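Local coordinates for protein FKBO (Streptomyces hygroscopicus, PDB 4BPS) that hydrolyses chorismate to pyruvate and a dihydroxycyclohexadiene carboxylic acid in the biosynthesis of the immunosuppressants FK506 and FK520, at residues A[35-41]-A[75-81]; A[64-70]-A[325-329]; A[292-296]-A[320-324]. All coordinates share one frame. Where two conformers were deposited one is given. Residues are numbered along the deposited sequence.

Contact 1: residues A[35-41]-A[75-81]; sequences DETVLGL and VWHAQRP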
ATOM      1  N   ASP A  35     -19.685  -9.694  10.299  1.00 16.51           N
ATOM      2  CA  ASP A  35     -19.740  -9.151   8.963  1.00 12.86           C
ATOM      3  C   ASP A  35     -19.128 -10.125   7.937  1.00 11.59           C
ATOM      4  O   ASP A  35     -17.904 -10.297   7.871  1.00 13.23           O
ATOM      5  CB  ASP A  35     -18.968  -7.832   8.992  1.00 12.61           C
ATOM      6  CG  ASP A  35     -18.998  -7.088   7.684  1.00 12.22           C
ATOM      7  OD1 ASP A  35     -19.577  -7.641   6.704  1.00 11.98           O
ATOM      8  OD2 ASP A  35     -18.413  -5.978   7.654  1.00 13.78           O
ATOM      9  N   GLU A  36     -19.980 -10.728   7.108  1.00  9.65           N
ATOM     10  CA  GLU A  36     -19.544 -11.753   6.158  1.00  8.39           C
ATOM     11  C   GLU A  36     -18.651 -11.170   5.062  1.00  7.93           C
ATOM     12  O   GLU A  36     -18.082 -11.935   4.287  1.00  7.98           O
ATOM     13  CB  GLU A  36     -20.731 -12.470   5.508  1.00  7.36           C
ATOM     14  CG  GLU A  36     -21.542 -11.601   4.601  1.00  6.96           C
ATOM     15  CD  GLU A  36     -22.703 -12.323   3.927  1.00  6.61           C
ATOM     16  OE1 GLU A  36     -23.028 -13.490   4.277  1.00  7.32           O
ATOM     17  OE2 GLU A  36     -23.299 -11.705   3.017  1.00  6.80           O
ATOM     18  N   THR A  37     -18.543  -9.848   4.974  1.00  8.17           N
ATOM     19  CA  THR A  37     -17.798  -9.238   3.879  1.00  7.97           C
ATOM     20  C   THR A  37     -16.288  -9.170   4.117  1.00  7.59           C
ATOM     21  O   THR A  37     -15.557  -8.707   3.239  1.00  7.34           O
ATOM     22  CB  THR A  37     -18.302  -7.799   3.612  1.00  8.90           C
ATOM     23  OG1 THR A  37     -18.016  -6.964   4.737  1.00  9.48           O
ATOM     24  CG2 THR A  37     -19.812  -7.773   3.304  1.00 10.46           C
ATOM     25  N   VAL A  38     -15.802  -9.622   5.267  1.00  8.13           N
ATOM     26  CA  VAL A  38     -14.369  -9.556   5.559  1.00  8.41           C
ATOM     27  C   VAL A  38     -13.590 -10.435   4.596  1.00  7.83           C
ATOM     28  O   VAL A  38     -13.890 -11.619   4.443  1.00  8.70           O
ATOM     29  CB  VAL A  38     -14.091  -9.981   7.024  1.00  9.13           C
ATOM     30  CG1 VAL A  38     -12.608 -10.128   7.290  1.00 10.31           C
ATOM     31  CG2 VAL A  38     -14.669  -8.968   7.999  1.00 10.23           C
ATOM     32  N   LEU A  39     -12.584  -9.840   3.965  1.00  7.29           N
ATOM     33  CA  LEU A  39     -11.674 -10.538   3.065  1.00  8.75           C
ATOM     34  C   LEU A  39     -10.398 -10.904   3.801  1.00 10.82           C
ATOM     35  O   LEU A  39      -9.960 -12.035   3.714  1.00 15.98           O
ATOM     36  CB  LEU A  39     -11.298  -9.670   1.868  1.00 12.35           C
ATOM     37  CG  LEU A  39     -12.130  -9.663   0.616  1.00 15.22           C
ATOM     38  CD1 LEU A  39     -11.600  -8.596  -0.310  1.00 14.88           C
ATOM     39  CD2 LEU A  39     -12.033 -11.035  -0.071  1.00 15.55           C
ATOM     40  N   GLY A  40      -9.799  -9.955   4.512  1.00  9.20           N
ATOM     41  CA  GLY A  40      -8.512 -10.212   5.125  1.00 10.08           C
ATOM     42  C   GLY A  40      -8.144  -9.101   6.075  1.00  7.70           C
ATOM     43  O   GLY A  40      -8.804  -8.059   6.092  1.00  7.91           O
ATOM     44  N   LEU A  41      -7.087  -9.334   6.850  1.00  7.25           N
ATOM     45  CA  LEU A  41      -6.755  -8.481   7.981  1.00  9.30           C
ATOM     46  C   LEU A  41      -5.250  -8.306   8.100  1.00  6.62           C
ATOM     47  O   LEU A  41      -4.502  -9.285   8.038  1.00  7.51           O
ATOM     48  CB  LEU A  41      -7.275  -9.131   9.288  1.00 15.23           C
ATOM     49  CG  LEU A  41      -8.749  -9.517   9.425  1.00 21.27           C
ATOM     50  CD1 LEU A  41      -8.949 -10.952   9.009  1.00 23.09           C
ATOM     51  CD2 LEU A  41      -9.162  -9.315  10.846  1.00 23.31           C
ATOM     52  N   VAL A  75      -8.695  -3.836   8.038  1.00  5.55           N
ATOM     53  CA  VAL A  75      -9.545  -4.921   7.564  1.00  6.48           C
ATOM     54  C   VAL A  75     -10.054  -4.585   6.163  1.00  6.53           C
ATOM     55  O   VAL A  75     -10.668  -3.538   5.961  1.00  7.14           O
ATOM     56  CB  VAL A  75     -10.752  -5.159   8.501  1.00  7.23           C
ATOM     57  CG1 VAL A  75     -11.498  -6.411   8.068  1.00  7.54           C
ATOM     58  CG2 VAL A  75     -10.310  -5.264   9.981  1.00  8.23           C
ATOM     59  N   TRP A  76      -9.801  -5.485   5.218  1.00  6.42           N
ATOM     60  CA  TRP A  76     -10.318  -5.354   3.861  1.00  6.47           C
ATOM     61  C   TRP A  76     -11.590  -6.178   3.722  1.00  6.58           C
ATOM     62  O   TRP A  76     -11.700  -7.297   4.249  1.00  7.63           O
ATOM     63  CB  TRP A  76      -9.239  -5.729   2.840  1.00  6.83           C
ATOM     64  CG  TRP A  76      -8.270  -4.609   2.762  1.00  6.77           C
ATOM     65  CD1 TRP A  76      -7.112  -4.472   3.467  1.00  7.06           C
ATOM     66  CD2 TRP A  76      -8.462  -3.395   2.039  1.00  6.90           C
ATOM     67  NE1 TRP A  76      -6.546  -3.232   3.197  1.00  7.35           N
ATOM     68  CE2 TRP A  76      -7.370  -2.557   2.325  1.00  7.19           C
ATOM     69  CE3 TRP A  76      -9.456  -2.938   1.170  1.00  7.85           C
ATOM     70  CZ2 TRP A  76      -7.239  -1.286   1.757  1.00  7.78           C
ATOM     71  CZ3 TRP A  76      -9.320  -1.682   0.604  1.00  8.26           C
ATOM     72  CH2 TRP A  76      -8.224  -0.872   0.898  1.00  8.28           C
ATOM     73  N   HIS A  77     -12.536  -5.596   3.004  1.00  6.37           N
ATOM     74  CA  HIS A  77     -13.877  -6.129   2.800  1.00  6.17           C
ATOM     75  C   HIS A  77     -14.228  -6.095   1.318  1.00  6.49           C
ATOM     76  O   HIS A  77     -13.689  -5.273   0.561  1.00  7.14           O
ATOM     77  CB  HIS A  77     -14.900  -5.217   3.483  1.00  7.34           C
ATOM     78  CG  HIS A  77     -14.825  -5.196   4.974  1.00  7.13           C
ATOM     79  ND1 HIS A  77     -15.760  -5.833   5.758  1.00  8.06           N
ATOM     80  CD2 HIS A  77     -13.968  -4.580   5.831  1.00  7.44           C
ATOM     81  CE1 HIS A  77     -15.476  -5.617   7.037  1.00  8.04           C
ATOM     82  NE2 HIS A  77     -14.386  -4.877   7.103  1.00  7.58           N
ATOM     83  N   ALA A  78     -15.189  -6.921   0.921  1.00  6.42           N
ATOM     84  CA  ALA A  78     -15.853  -6.696  -0.366  1.00  7.14           C
ATOM     85  C   ALA A  78     -17.272  -7.229  -0.267  1.00  7.68           C
ATOM     86  O   ALA A  78     -18.199  -6.458  -0.065  1.00  9.26           O
ATOM     87  CB  ALA A  78     -15.063  -7.348  -1.517  1.00  7.77           C
ATOM     88  N   GLN A  79     -17.425  -8.530  -0.423  1.00  7.76           N
ATOM     89  CA  GLN A  79     -18.666  -9.215  -0.093  1.00  7.96           C
ATOM     90  C   GLN A  79     -18.256 -10.605   0.358  1.00  7.31           C
ATOM     91  O   GLN A  79     -17.060 -10.899   0.433  1.00  7.49           O
ATOM     92  CB  GLN A  79     -19.643  -9.226  -1.264  1.00  9.61           C
ATOM     93  CG  GLN A  79     -19.211  -9.989  -2.476  1.00 10.07           C
ATOM     94  CD  GLN A  79     -20.032  -9.589  -3.716  1.00 10.48           C
ATOM     95  OE1 GLN A  79     -19.530  -8.855  -4.579  1.00 11.27           O
ATOM     96  NE2 GLN A  79     -21.254 -10.099  -3.833  1.00 11.38           N
ATOM     97  N   ARG A  80     -19.225 -11.454   0.693  1.00  7.04           N
ATOM     98  CA  ARG A  80     -18.909 -12.771   1.210  1.00  7.57           C
ATOM     99  C   ARG A  80     -17.890 -13.498   0.330  1.00  6.87           C
ATOM    100  O   ARG A  80     -18.160 -13.745  -0.831  1.00  6.92           O
ATOM    101  CB  ARG A  80     -20.221 -13.566   1.267  1.00  8.82           C
ATOM    102  CG  ARG A  80     -20.059 -15.015   1.696  1.00  9.84           C
ATOM    103  CD  ARG A  80     -21.408 -15.764   1.790  1.00 11.81           C
ATOM    104  NE  ARG A  80     -22.284 -15.594   0.614  1.00 14.52           N
ATOM    105  CZ  ARG A  80     -22.170 -16.288  -0.525  1.00 18.18           C
ATOM    106  NH1 ARG A  80     -21.234 -17.213  -0.656  1.00 19.54           N
ATOM    107  NH2 ARG A  80     -23.018 -16.082  -1.533  1.00 18.98           N
ATOM    108  N   PRO A  81     -16.725 -13.863   0.879  1.00  6.70           N
ATOM    109  CA  PRO A  81     -15.779 -14.580   0.025  1.00  6.52           C
ATOM    110  C   PRO A  81     -16.325 -15.949  -0.355  1.00  5.94           C
ATOM    111  O   PRO A  81     -16.968 -16.642   0.453  1.00  7.19           O
ATOM    112  CB  PRO A  81     -14.546 -14.725   0.914  1.00  8.92           C
ATOM    113  CG  PRO A  81     -14.627 -13.512   1.838  1.00 11.27           C
ATOM    114  CD  PRO A  81     -16.095 -13.406   2.131  1.00  8.97           C
TER
HETATM  115  O   HOH W   1     -22.018 -10.609   0.832  1.00  7.56           O
HETATM  116  O   HOH W   2     -24.395 -13.650   1.324  1.00  9.32           O

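Contact 2: residues A[64-70]-A[325-329]; sequences TTTRDDE and LLHTD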
ATOM      1  N   THR A  64       4.889  -2.211  12.235  1.00  5.10           N
ATOM      2  CA  THR A  64       4.876  -0.895  11.611  1.00  5.52           C
ATOM      3  C   THR A  64       4.780   0.264  12.600  1.00  5.67           C
ATOM      4  O   THR A  64       4.720   1.427  12.175  1.00  6.20           O
ATOM      5  CB  THR A  64       3.757  -0.798  10.604  1.00  5.70           C
ATOM      6  OG1 THR A  64       2.564  -1.300  11.225  1.00  5.56           O
ATOM      7  CG2 THR A  64       4.094  -1.603   9.341  1.00  6.36           C
ATOM      8  N   THR A  65       4.825  -0.020  13.906  1.00  5.50           N
ATOM      9  CA  THR A  65       4.942   1.060  14.877  1.00  6.35           C
ATOM     10  C   THR A  65       5.638   0.582  16.142  1.00  5.75           C
ATOM     11  O   THR A  65       5.983  -0.589  16.251  1.00  6.21           O
ATOM     12  CB  THR A  65       3.584   1.743  15.129  1.00  6.89           C
ATOM     13  OG1 THR A  65       3.843   3.042  15.709  1.00  7.28           O
ATOM     14  CG2 THR A  65       2.679   0.862  16.002  1.00  7.99           C
ATOM     15  N   THR A  66       5.884   1.510  17.063  1.00  6.17           N
ATOM     16  CA  THR A  66       6.757   1.258  18.206  1.00  6.75           C
ATOM     17  C   THR A  66       6.053   1.381  19.547  1.00  7.29           C
ATOM     18  O   THR A  66       6.694   1.211  20.577  1.00  8.69           O
ATOM     19  CB  THR A  66       7.975   2.200  18.187  1.00  8.02           C
ATOM     20  OG1 THR A  66       7.512   3.549  18.261  1.00  8.31           O
ATOM     21  CG2 THR A  66       8.808   1.995  16.927  1.00  8.56           C
ATOM     22  N   ARG A  67       4.754   1.681  19.546  1.00  7.09           N
ATOM     23  CA  ARG A  67       3.964   1.719  20.786  1.00  8.71           C
ATOM     24  C   ARG A  67       2.709   0.872  20.601  1.00  9.56           C
ATOM     25  O   ARG A  67       2.003   0.993  19.584  1.00  9.05           O
ATOM     26  CB  ARG A  67       3.512   3.126  21.122  1.00 10.12           C
ATOM     27  CG  ARG A  67       4.610   4.074  21.528  1.00 12.04           C
ATOM     28  CD  ARG A  67       4.007   5.445  21.761  1.00 16.10           C
ATOM     29  NE  ARG A  67       3.009   5.429  22.833  1.00 19.18           N
ATOM     30  CZ  ARG A  67       3.281   5.600  24.124  1.00 21.68           C
ATOM     31  NH1 ARG A  67       4.533   5.817  24.518  1.00 23.83           N
ATOM     32  NH2 ARG A  67       2.301   5.569  25.019  1.00 21.38           N
ATOM     33  N   ASP A  68       2.364   0.069  21.613  1.00 10.58           N
ATOM     34  CA  ASP A  68       1.170  -0.765  21.522  0.64 12.17           C
ATOM     35  C   ASP A  68      -0.100   0.064  21.397  1.00 12.06           C
ATOM     36  O   ASP A  68      -1.083  -0.380  20.782  1.00 12.50           O
ATOM     37  CB  ASP A  68       1.064  -1.683  22.731  0.64 13.39           C
ATOM     38  CG  ASP A  68       1.908  -2.916  22.590  0.64 14.58           C
ATOM     39  OD1 ASP A  68       2.359  -3.174  21.457  0.64 15.61           O
ATOM     40  OD2 ASP A  68       2.086  -3.636  23.606  0.64 14.19           O
ATOM     41  N   ASP A  69      -0.100   1.275  21.957  1.00 12.02           N
ATOM     42  CA  ASP A  69      -1.317   2.093  21.908  1.00 13.30           C
ATOM     43  C   ASP A  69      -1.561   2.681  20.499  1.00 13.03           C
ATOM     44  O   ASP A  69      -2.586   3.313  20.266  1.00 16.41           O
ATOM     45  CB  ASP A  69      -1.391   3.142  23.032  1.00 16.40           C
ATOM     46  CG  ASP A  69      -0.357   4.242  22.927  1.00 18.82           C
ATOM     47  OD1 ASP A  69       0.382   4.351  21.931  1.00 17.87           O
ATOM     48  OD2 ASP A  69      -0.297   5.042  23.897  1.00 21.71           O
ATOM     49  N   GLU A  70      -0.659   2.409  19.554  1.00 11.02           N
ATOM     50  CA  GLU A  70      -0.859   2.763  18.154  1.00 10.63           C
ATOM     51  C   GLU A  70      -1.246   1.559  17.301  1.00  8.72           C
ATOM     52  O   GLU A  70      -1.443   1.692  16.083  1.00  9.85           O
ATOM     53  CB  GLU A  70       0.412   3.416  17.607  1.00 12.09           C
ATOM     54  CG  GLU A  70       0.560   4.787  18.208  1.00 14.01           C
ATOM     55  CD  GLU A  70       1.927   5.398  18.023  1.00 14.13           C
ATOM     56  OE1 GLU A  70       2.895   4.677  17.649  1.00 13.94           O
ATOM     57  OE2 GLU A  70       2.027   6.631  18.254  1.00 15.00           O
ATOM     58  N   LEU A 325      -1.811   7.004  12.706  1.00  6.53           N
ATOM     59  CA  LEU A 325      -0.393   7.377  12.611  1.00  6.72           C
ATOM     60  C   LEU A 325       0.457   6.193  13.057  1.00  5.94           C
ATOM     61  O   LEU A 325       0.144   5.542  14.049  1.00  7.27           O
ATOM     62  CB  LEU A 325      -0.078   8.624  13.447  1.00  8.46           C
ATOM     63  CG  LEU A 325      -0.206   9.959  12.688  1.00 11.67           C
ATOM     64  CD1 LEU A 325      -1.656  10.237  12.336  1.00 12.20           C
ATOM     65  CD2 LEU A 325       0.389  11.111  13.471  1.00 13.06           C
ATOM     66  N   LEU A 326       1.520   5.921  12.307  1.00  5.54           N
ATOM     67  CA  LEU A 326       2.417   4.793  12.558  1.00  5.61           C
ATOM     68  C   LEU A 326       3.850   5.320  12.541  1.00  5.59           C
ATOM     69  O   LEU A 326       4.247   5.985  11.586  1.00  6.82           O
ATOM     70  CB  LEU A 326       2.222   3.719  11.488  1.00  6.11           C
ATOM     71  CG  LEU A 326       0.853   3.009  11.518  1.00  6.69           C
ATOM     72  CD1 LEU A 326       0.638   2.218  10.225  1.00  7.46           C
ATOM     73  CD2 LEU A 326       0.743   2.096  12.739  1.00  7.20           C
ATOM     74  N   HIS A 327       4.618   4.980  13.574  1.00  5.08           N
ATOM     75  CA  HIS A 327       5.987   5.423  13.717  1.00  5.30           C
ATOM     76  C   HIS A 327       6.900   4.420  13.024  1.00  4.80           C
ATOM     77  O   HIS A 327       7.114   3.317  13.570  1.00  5.39           O
ATOM     78  CB  HIS A 327       6.323   5.526  15.191  1.00  6.12           C
ATOM     79  CG  HIS A 327       7.743   5.869  15.438  1.00  6.97           C
ATOM     80  ND1 HIS A 327       8.436   5.402  16.529  1.00  9.10           N
ATOM     81  CD2 HIS A 327       8.615   6.604  14.704  1.00  7.02           C
ATOM     82  CE1 HIS A 327       9.674   5.859  16.469  1.00  9.13           C
ATOM     83  NE2 HIS A 327       9.810   6.584  15.371  1.00  8.22           N
ATOM     84  N   THR A 328       7.403   4.751  11.837  1.00  5.09           N
ATOM     85  CA  THR A 328       8.219   3.817  11.073  1.00  5.60           C
ATOM     86  C   THR A 328       8.958   4.584   9.967  1.00  5.36           C
ATOM     87  O   THR A 328       8.611   5.716   9.640  1.00  5.89           O
ATOM     88  CB  THR A 328       7.331   2.693  10.510  1.00  6.18           C
ATOM     89  OG1 THR A 328       8.155   1.568  10.176  1.00  6.66           O
ATOM     90  CG2 THR A 328       6.525   3.160   9.294  1.00  6.51           C
ATOM     91  N   ASP A 329       9.995   3.959   9.427  1.00  5.77           N
ATOM     92  CA  ASP A 329      10.838   4.594   8.420  1.00  6.35           C
ATOM     93  C   ASP A 329      10.206   4.621   7.028  1.00  6.23           C
ATOM     94  O   ASP A 329       9.272   3.862   6.726  1.00  6.18           O
ATOM     95  CB  ASP A 329      12.178   3.875   8.340  1.00  7.45           C
ATOM     96  CG  ASP A 329      13.095   4.149   9.540  1.00  9.10           C
ATOM     97  OD1 ASP A 329      12.766   4.942  10.428  1.00  9.20           O
ATOM     98  OD2 ASP A 329      14.205   3.609   9.557  1.00 10.62           O
TER
HETATM   99  O   HOH W   3      -2.019   4.012  14.728  1.00 12.74           O
HETATM  100  O   HOH W   4      -0.216   7.346  16.483  1.00 33.11           O

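Contact 3: residues A[292-296]-A[320-324]; sequences DVDHL and TAAVA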
ATOM      1  N   ASP A 292     -12.509  14.243   1.219  1.00  7.30           N
ATOM      2  CA  ASP A 292     -13.186  13.027   0.765  1.00  7.31           C
ATOM      3  C   ASP A 292     -12.392  11.764   1.074  1.00  6.70           C
ATOM      4  O   ASP A 292     -12.922  10.663   0.968  1.00  8.34           O
ATOM      5  CB  ASP A 292     -13.401  13.047  -0.750  1.00  8.25           C
ATOM      6  CG  ASP A 292     -14.270  14.181  -1.224  1.00  8.82           C
ATOM      7  OD1 ASP A 292     -15.117  14.667  -0.450  1.00 10.23           O
ATOM      8  OD2 ASP A 292     -14.093  14.561  -2.412  1.00  9.12           O
ATOM      9  N   VAL A 293     -11.115  11.913   1.436  1.00  6.40           N
ATOM     10  CA  VAL A 293     -10.265  10.748   1.628  1.00  6.53           C
ATOM     11  C   VAL A 293     -10.531  10.155   3.007  1.00  6.54           C
ATOM     12  O   VAL A 293     -10.816  10.863   3.979  1.00  6.56           O
ATOM     13  CB  VAL A 293      -8.768  11.130   1.434  1.00  6.78           C
ATOM     14  CG1 VAL A 293      -7.882   9.893   1.530  1.00  6.99           C
ATOM     15  CG2 VAL A 293      -8.551  11.817   0.090  1.00  7.27           C
ATOM     16  N   ASP A 294     -10.456   8.832   3.097  1.00  6.56           N
ATOM     17  CA  ASP A 294     -10.727   8.141   4.354  1.00  6.59           C
ATOM     18  C   ASP A 294      -9.743   6.967   4.491  1.00  5.67           C
ATOM     19  O   ASP A 294      -8.974   6.651   3.572  1.00  6.36           O
ATOM     20  CB  ASP A 294     -12.186   7.675   4.348  1.00  7.77           C
ATOM     21  CG  ASP A 294     -12.765   7.402   5.737  1.00  8.62           C
ATOM     22  OD1 ASP A 294     -12.068   7.466   6.772  1.00  8.35           O
ATOM     23  OD2 ASP A 294     -13.983   7.082   5.753  1.00 11.16           O
ATOM     24  N   HIS A 295      -9.748   6.352   5.673  1.00  5.96           N
ATOM     25  CA  HIS A 295      -8.892   5.206   5.983  1.00  5.74           C
ATOM     26  C   HIS A 295      -7.447   5.498   5.610  1.00  5.76           C
ATOM     27  O   HIS A 295      -6.773   4.776   4.864  1.00  6.15           O
ATOM     28  CB  HIS A 295      -9.460   3.911   5.397  1.00  6.04           C
ATOM     29  CG  HIS A 295     -10.798   3.611   5.983  1.00  6.50           C
ATOM     30  ND1 HIS A 295     -11.974   3.945   5.341  1.00  7.34           N
ATOM     31  CD2 HIS A 295     -11.148   3.154   7.215  1.00  7.39           C
ATOM     32  CE1 HIS A 295     -12.990   3.672   6.146  1.00  8.04           C
ATOM     33  NE2 HIS A 295     -12.520   3.188   7.284  1.00  8.15           N
ATOM     34  N   LEU A 296      -6.970   6.590   6.189  1.00  5.73           N
ATOM     35  CA  LEU A 296      -5.613   7.053   5.959  1.00  5.74           C
ATOM     36  C   LEU A 296      -4.641   6.461   6.956  1.00  5.49           C
ATOM     37  O   LEU A 296      -4.940   6.376   8.148  1.00  5.96           O
ATOM     38  CB  LEU A 296      -5.541   8.575   6.028  1.00  6.27           C
ATOM     39  CG  LEU A 296      -6.417   9.308   4.999  1.00  6.90           C
ATOM     40  CD1 LEU A 296      -7.705   9.840   5.616  1.00  7.08           C
ATOM     41  CD2 LEU A 296      -5.631  10.444   4.368  1.00  7.52           C
ATOM     42  N   THR A 320     -14.072  13.498  10.306  1.00 10.15           N
ATOM     43  CA  THR A 320     -14.702  12.181  10.400  1.00 11.56           C
ATOM     44  C   THR A 320     -13.851  11.084   9.761  1.00 10.29           C
ATOM     45  O   THR A 320     -14.245   9.918   9.820  1.00 12.58           O
ATOM     46  CB  THR A 320     -16.113  12.179   9.765  1.00 15.11           C
ATOM     47  OG1 THR A 320     -16.024  12.665   8.424  1.00 17.43           O
ATOM     48  CG2 THR A 320     -17.102  13.064  10.574  1.00 17.07           C
ATOM     49  N   ALA A 321     -12.724  11.436   9.140  1.00  8.75           N
ATOM     50  CA  ALA A 321     -11.896  10.428   8.487  1.00  8.97           C
ATOM     51  C   ALA A 321     -11.202   9.579   9.528  1.00  8.72           C
ATOM     52  O   ALA A 321     -10.721  10.094  10.531  1.00  9.55           O
ATOM     53  CB  ALA A 321     -10.860  11.105   7.580  1.00 10.12           C
ATOM     54  N   ALA A 322     -11.135   8.269   9.280  1.00  8.43           N
ATOM     55  CA  ALA A 322     -10.301   7.378  10.066  1.00  8.71           C
ATOM     56  C   ALA A 322      -8.849   7.614   9.664  1.00  8.06           C
ATOM     57  O   ALA A 322      -8.508   7.502   8.482  1.00  8.16           O
ATOM     58  CB  ALA A 322     -10.724   5.934   9.799  1.00  9.70           C
ATOM     59  N   VAL A 323      -8.021   7.956  10.650  1.00  8.27           N
ATOM     60  CA  VAL A 323      -6.619   8.281  10.420  1.00  9.64           C
ATOM     61  C   VAL A 323      -5.789   7.546  11.465  1.00  9.56           C
ATOM     62  O   VAL A 323      -6.105   7.603  12.648  1.00 12.28           O
ATOM     63  CB  VAL A 323      -6.376   9.815  10.510  1.00 11.57           C
ATOM     64  CG1 VAL A 323      -4.937  10.137  10.239  1.00 12.79           C
ATOM     65  CG2 VAL A 323      -7.255  10.595   9.529  1.00 12.17           C
ATOM     66  N   ALA A 324      -4.793   6.800  11.010  1.00  7.00           N
ATOM     67  CA  ALA A 324      -3.896   6.074  11.902  1.00  7.13           C
ATOM     68  C   ALA A 324      -2.473   6.526  11.655  1.00  6.47           C
ATOM     69  O   ALA A 324      -1.967   6.431  10.534  1.00  7.17           O
ATOM     70  CB  ALA A 324      -3.993   4.582  11.640  1.00  8.03           C
TER

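Contact 1: residues A[35-41]-A[75-81]
An antiparallel ladder can take in an extra residue, and the pairing of 35-41 with 75-81 illustrates how a bulge does so. Leu39, His77 and Thr37 bury the most surface here. Leu39 sits at the irregularity: its N donates to Trp76 O at 2.7 Å, and the next amide, Gly40 N, reaches the same Trp76 O at 3.3 Å. Two residues facing one make a classic beta bulge, after which Trp76 N donates to Gly40 O (2.9 Å) and the regular ladder resumes with the non-hydrogen-bonded pair Leu41 and Val75. The side chain of Leu39 packs its CD1 on Ala78 CB (3.9 Å) and its CD2 on Pro81 CG (4.1 Å). His77, paired with Val38, shares its face of the sheet with Val38, Leu41 and Val75; Val38 CG1 meets Val75 CG1 at 4.0 Å, and Val38 CG2 lies 3.6 Å from His77 CE1. Thr37 closes the end of the ladder. Its O accepts from Ala78 N at 2.9 Å, while its OG1 accepts from His77 ND1 at 2.7 Å and donates to Asp35 OD1 at 2.6 Å. Asp35 OD1 also takes the amide Thr37 N at 3.0 Å, an Asx turn at the start of a type I turn. On the other side of His77, strand 21-25 continues the sheet, and the Tyr21 ring meets the imidazole. The directed chain from His77 through Thr37 to Asp35 implies a proton on ND1 and links the turn's conformation to the strand beside it.

Contact 2: residues A[64-70]-A[325-329]
Two threonine hydroxyls fasten a connecting loop to the end of a strand. Thr65 OG1 accepts from the backbone His327 N at 3.0 Å with a nearly straight geometry, and itself donates a hydrogen bond to Glu70 OE1 at 2.7 Å; Thr66 OG1 and His327 ND1 share a 2.7 Å hydrogen bond near the plane of the imidazole. Arg303 adds a salt bridge to Glu70 OE2 and a hydrogen bond to Thr66 OG1. Water extends the network: one molecule donates to both Glu70 O and Leu325 O, each at 2.7 Å. The principle is that side chains and water can join a loop to a strand without a backbone ladder. Here the loop between strands 57-62 and 72-77 of one sheet meets strand 323-327 of another, so the contact bridges two sheets of this YjgF-fold enzyme, with residues distant in sequence brought together. Around the polar centre, Thr65 CA makes a CA-H...O contact with His327 O at 3.4 Å, Thr65 CB rests 3.7 Å from Leu326 CD2, and Thr64 O approaches Leu326 CB at 3.5 Å. Thr64 O also lies 3.3 Å from Thr328 CB, while the Thr328 hydroxyl bonds to Gly183 and its side chain stands about 8 Å from that of the catalytic proton acceptor Glu338.

Contact 3: residues A[292-296]-A[320-324]
This contact is the start of a parallel strand pairing, where the chain entering strand 296-300 comes alongside the lead-in to strand 323-327. Leu296 pairs with Val323 in the parallel manner: Leu296 N donates to Ala322 O and Leu296 O accepts from Ala324 N, both at 2.9 Å. Just before the pair the chain turns a corner at His295, whose left-handed backbone conformation (phi 50°, psi 56°) interrupts the extended run. Asp294 spans that corner with its carboxylate, since OD1 accepts both Ala322 N and His295 N at 2.8 Å, so a side chain carries the link between segments where the ladder has not yet begun. Leu296 CD1 packs on Ala321 CB (3.9 Å) and Val323 CG2 (4.0 Å), and Met270 of helix 259-274 touches the same leucine. Strand 337-343, which carries the catalytic Glu338, lies antiparallel on the other side of strand 296-300. Parallel neighbours joined through an intervening helix, here 306-314, are the arrangement of a beta-alpha-beta crossover.

Contact 2 has the largest share of buried residues, whereas contacts 1 and 3 each mix buried and more exposed residues. Contacts 2 and 3 use the same strand, 323-327: contact 3 joins its beginning to a parallel neighbour in its own sheet, and contact 2 joins its far end to a loop from the sheet of contact 1. Contact 1 pairs two neighbouring strands of that other sheet, together with the turn and loop at their ends. The chemistry follows the setting. Backbone hydrogen bonds dominate in contacts 1 and 3, antiparallel with a bulge in one and parallel in the other, while contact 2, without a ladder, depends on side-chain hydroxyls, an imidazole and water. Contacts 1 and 2 do not touch, their nearest atoms being about 11 Å apart.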